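Local coordinates for Z-ring associated protein G (Haemophilus ducreyi, PDB 6UN9), which probably takes part in cell division, cell envelope biogenesis and maintenance of cell shape, as a membrane protein that can assemble into a coiled-coil tetramer, at the interface of chains A and B. Numbering follows the deposited sequence. Chains: chain A/B, Uncharacterized protein.

Contact 1: the interface of chains A and B. Residues chain A 67, 71-72; chain B 36, 39, 43.
B:Leu39 and B:Phe43 lie one turn apart on helix 18-66 and meet chain A at A:Asn67, near the end of helix 42-69, and at A:Leu71 and A:Leu72 in the loop that follows, the two helices running antiparallel. The centre of the patch is B:Leu39, which loses 45 Å² of surface to chain A and is touched by both leucines of the loop. They use different parts of it. A:Leu71 comes against the outer end of the side chain, its CB 3.6 Å from CD2 of B:Leu39 and its own methyl CD2 3.8 Å from that same methyl. A:Leu72 reaches the base: its methyl CD2 lies 3.5 Å from CB of B:Leu39. The other methyl, CD1, rests 3.6 Å from the backbone O of B:Leu39, so the fork of A:Leu72 spans both side chain and main chain of the helix. In each pair the side chains cross at a slant. In A:Leu72 the CG stands beside the backbone N and opposite the carbonyl carbon (chi1 -55°), which directs CG towards chain B, where the fork sets its two methyls against B:Leu39. Leucine suits these places because its branched end offers two methyls, so one residue can make apolar contacts at more than one point.

One turn further on, B:Phe43 presents the far end of its ring to the last turn of the partner helix. Ring atom CZ packs 4.0 Å from CB of A:Asn67, and CE2 lies 3.5 Å from that residue's backbone O; the contact thus uses the stem and main chain of the asparagine rather than its amide. A long, flat side chain such as phenylalanine can bridge the gap between two helices. The patch binds the loop after one helix to the long helix of the other subunit, and so probably contributes to holding subunits together in the tetramer.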
loop_
_atom_site.group_PDB
_atom_site.type_symbol
_atom_site.label_atom_id
_atom_site.label_comp_id
_atom_site.label_asym_id
_atom_site.label_seq_id
_atom_site.Cartn_x
_atom_site.Cartn_y
_atom_site.Cartn_z
ATOM N N ASN A 67 -10.849 -16.837 -4.282
ATOM C CA ASN A 67 -12.210 -16.676 -3.751
ATOM C C ASN A 67 -13.194 -16.052 -4.741
ATOM O O ASN A 67 -14.397 -16.029 -4.456
ATOM C CB ASN A 67 -12.233 -15.841 -2.479
ATOM C CG ASN A 67 -11.851 -16.636 -1.260
ATOM O OD1 ASN A 67 -12.361 -16.401 -0.160
ATOM N ND2 ASN A 67 -10.953 -17.598 -1.444
ATOM N N LEU A 71 -16.120 -18.940 -5.522
ATOM C CA LEU A 71 -17.462 -18.736 -4.992
ATOM C C LEU A 71 -18.448 -18.356 -6.080
ATOM O O LEU A 71 -19.641 -18.206 -5.795
ATOM C CB LEU A 71 -17.461 -17.675 -3.878
ATOM C CG LEU A 71 -17.024 -18.092 -2.460
ATOM C CD1 LEU A 71 -15.654 -18.689 -2.468
ATOM C CD2 LEU A 71 -17.063 -16.948 -1.472
ATOM N N LEU A 72 -17.980 -18.236 -7.322
ATOM C CA LEU A 72 -18.800 -17.839 -8.467
ATOM C C LEU A 72 -18.483 -18.759 -9.638
ATOM O O LEU A 72 -18.002 -18.316 -10.682
ATOM C CB LEU A 72 -18.547 -16.377 -8.849
ATOM C CG LEU A 72 -18.657 -15.169 -7.905
ATOM C CD1 LEU A 72 -18.345 -13.887 -8.681
ATOM C CD2 LEU A 72 -20.034 -15.071 -7.262
ATOM N N LYS B 36 -26.015 -14.440 -5.073
ATOM C CA LYS B 36 -25.077 -14.581 -6.183
ATOM C C LYS B 36 -24.940 -13.286 -6.969
ATOM O O LYS B 36 -23.900 -13.056 -7.598
ATOM C CB LYS B 36 -25.494 -15.696 -7.141
ATOM C CG LYS B 36 -24.366 -16.109 -8.094
ATOM C CD LYS B 36 -24.837 -16.803 -9.375
ATOM C CE LYS B 36 -25.760 -15.917 -10.216
ATOM N NZ LYS B 36 -25.965 -16.483 -11.587
ATOM N N LEU B 39 -22.399 -11.238 -4.598
ATOM C CA LEU B 39 -21.040 -11.723 -4.685
ATOM C C LEU B 39 -20.422 -11.419 -6.040
ATOM O O LEU B 39 -19.193 -11.424 -6.157
ATOM C CB LEU B 39 -21.024 -13.233 -4.407
ATOM C CG LEU B 39 -19.766 -13.754 -3.735
ATOM C CD1 LEU B 39 -19.365 -12.814 -2.589
ATOM C CD2 LEU B 39 -19.975 -15.174 -3.240
ATOM N N PHE B 43 -17.063 -8.702 -5.896
ATOM C CA PHE B 43 -15.746 -8.999 -6.458
ATOM C C PHE B 43 -15.400 -8.144 -7.674
ATOM O O PHE B 43 -14.217 -7.886 -7.914
ATOM C CB PHE B 43 -15.626 -10.468 -6.847
ATOM C CG PHE B 43 -15.406 -11.388 -5.689
ATOM C CD1 PHE B 43 -14.185 -11.428 -5.040
ATOM C CD2 PHE B 43 -16.413 -12.234 -5.264
ATOM C CE1 PHE B 43 -13.970 -12.278 -3.966
ATOM C CE2 PHE B 43 -16.213 -13.088 -4.199
ATOM C CZ PHE B 43 -14.986 -13.107 -3.548
#

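Contact 2: the interface of chains A and B. Residues chain A 57, 61, 79-80; chain B 43, 47, 51.
Apolar packing joins A:Phe80 to B:Ala47, on helix 18-66 of the partner. The CZ corner of the ring lies 3.7 Å from CB of B:Ala47, and CE2 is 3.8 Å from the same methyl. Alanine fits here because its small side chain lets an aromatic ring come close to the helix. The same ring turns its edge towards the turn before: the backbone O of B:Phe43 lies in the ring plane, 3.7 Å from CE2 of A:Phe80, an orientation in which the slightly positive ring edge faces a carbonyl oxygen.

The polar part centres on B:Glu51, which has 49 Å² hidden by chain A. Its carboxylate is approached from the opposite direction by that of A:Glu79, with the two planes 74° apart. OE1 of B:Glu51 and OE2 of A:Glu79 are modelled 3.1 Å apart, an unfavourable meeting if both groups are charged; because A:Glu79 is poorly ordered, this pairing is doubtful. Within chain A, the phenol OH of A:Tyr61 may make a weak hydrogen bond to OE1 of A:Glu79, as uncertain as that side chain.

Two tyrosines of helix 42-69, one turn apart, supply the aromatic flank of B:Glu51. Tyrosine suits a border of this kind, since its ring can pack while its hydroxyl faces polar neighbours. CB of A:Tyr61 sits over one face of the A:Tyr57 ring, towards its rim. CE1 of A:Tyr61 lies 3.8 Å from OE2 of B:Glu51, ring and carboxylate planes 76° apart. With CG opposite the backbone N (chi1 178°), A:Tyr57 points across the interface, its ring nearly perpendicular to the carboxylate and its OH 3.6 Å from OE2 of B:Glu51, a polar approach, not a hydrogen bond.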
loop_
_atom_site.group_PDB
_atom_site.type_symbol
_atom_site.label_atom_id
_atom_site.label_comp_id
_atom_site.label_asym_id
_atom_site.label_seq_id
_atom_site.Cartn_x
_atom_site.Cartn_y
_atom_site.Cartn_z
ATOM N N TYR A 57 0.235 -6.826 -0.831
ATOM C CA TYR A 57 -0.679 -6.769 -1.959
ATOM C C TYR A 57 -0.858 -8.151 -2.585
ATOM O O TYR A 57 -1.985 -8.639 -2.730
ATOM C CB TYR A 57 -0.160 -5.773 -2.987
ATOM C CG TYR A 57 -1.038 -5.697 -4.193
ATOM C CD1 TYR A 57 -2.229 -4.991 -4.152
ATOM C CD2 TYR A 57 -0.692 -6.341 -5.373
ATOM C CE1 TYR A 57 -3.058 -4.917 -5.262
ATOM C CE2 TYR A 57 -1.510 -6.276 -6.493
ATOM C CZ TYR A 57 -2.696 -5.562 -6.435
ATOM O OH TYR A 57 -3.528 -5.488 -7.545
ATOM N N TYR A 61 -4.242 -9.758 -3.154
ATOM C CA TYR A 61 -4.728 -9.962 -4.514
ATOM C C TYR A 61 -5.069 -11.423 -4.759
ATOM O O TYR A 61 -6.134 -11.724 -5.305
ATOM C CB TYR A 61 -3.709 -9.488 -5.556
ATOM C CG TYR A 61 -4.083 -9.896 -6.975
ATOM C CD1 TYR A 61 -4.904 -9.093 -7.751
ATOM C CD2 TYR A 61 -3.616 -11.090 -7.533
ATOM C CE1 TYR A 61 -5.247 -9.461 -9.035
ATOM C CE2 TYR A 61 -3.959 -11.466 -8.812
ATOM C CZ TYR A 61 -4.776 -10.652 -9.563
ATOM O OH TYR A 61 -5.131 -11.023 -10.852
ATOM N N GLU A 79 -10.394 -10.766 -15.348
ATOM C CA GLU A 79 -8.931 -10.768 -15.312
ATOM C C GLU A 79 -8.321 -11.672 -14.235
ATOM O O GLU A 79 -7.260 -12.267 -14.471
ATOM C CB GLU A 79 -8.429 -9.325 -15.152
ATOM C CG GLU A 79 -7.421 -9.083 -14.025
ATOM C CD GLU A 79 -8.071 -8.598 -12.736
ATOM O OE1 GLU A 79 -7.681 -9.089 -11.655
ATOM O OE2 GLU A 79 -8.968 -7.726 -12.802
ATOM N N PHE A 80 -8.975 -11.785 -13.069
ATOM C CA PHE A 80 -8.414 -12.427 -11.857
ATOM C C PHE A 80 -7.676 -13.756 -12.123
ATOM O O PHE A 80 -8.066 -14.549 -12.993
ATOM C CB PHE A 80 -9.527 -12.672 -10.817
ATOM C CG PHE A 80 -9.772 -11.522 -9.849
ATOM C CD1 PHE A 80 -8.736 -10.947 -9.133
ATOM C CD2 PHE A 80 -11.061 -11.040 -9.636
ATOM C CE1 PHE A 80 -8.982 -9.899 -8.224
ATOM C CE2 PHE A 80 -11.316 -10.002 -8.737
ATOM C CZ PHE A 80 -10.271 -9.430 -8.027
ATOM N N PHE B 43 -17.063 -8.702 -5.896
ATOM C CA PHE B 43 -15.746 -8.999 -6.458
ATOM C C PHE B 43 -15.400 -8.144 -7.674
ATOM O O PHE B 43 -14.217 -7.886 -7.914
ATOM C CB PHE B 43 -15.626 -10.468 -6.847
ATOM C CG PHE B 43 -15.406 -11.388 -5.689
ATOM C CD1 PHE B 43 -14.185 -11.428 -5.040
ATOM C CD2 PHE B 43 -16.413 -12.234 -5.264
ATOM C CE1 PHE B 43 -13.970 -12.278 -3.966
ATOM C CE2 PHE B 43 -16.213 -13.088 -4.199
ATOM C CZ PHE B 43 -14.986 -13.107 -3.548
ATOM N N ALA B 47 -12.218 -5.590 -7.549
ATOM C CA ALA B 47 -11.111 -5.653 -8.493
ATOM C C ALA B 47 -10.594 -4.258 -8.817
ATOM O O ALA B 47 -9.427 -3.940 -8.562
ATOM C CB ALA B 47 -11.536 -6.374 -9.771
ATOM N N GLU B 51 -7.092 -2.797 -8.213
ATOM C CA GLU B 51 -6.222 -2.381 -9.311
ATOM C C GLU B 51 -5.761 -0.928 -9.177
ATOM O O GLU B 51 -4.732 -0.556 -9.758
ATOM C CB GLU B 51 -6.925 -2.613 -10.657
ATOM C CG GLU B 51 -6.393 -3.843 -11.428
ATOM C CD GLU B 51 -6.765 -5.205 -10.790
ATOM O OE1 GLU B 51 -7.956 -5.603 -10.841
ATOM O OE2 GLU B 51 -5.859 -5.890 -10.255
#

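The centres of the C-alpha atoms of contact 1 and contact 2 are about 13 Å apart, and both use helix 18-66 of chain B and helix 42-69 of chain A. B:Phe43 belongs to both: its ring serves contact 1 and its backbone oxygen contact 2. The loop of chain A that leaves the helix in contact 1 folds back to deliver the last modelled residues of chain A to contact 2, so one partner helix is engaged by a helix and by the segment that follows it. Two-fold symmetry repeats both contacts with the chains exchanged, which fits a subunit pair within the homotetramer.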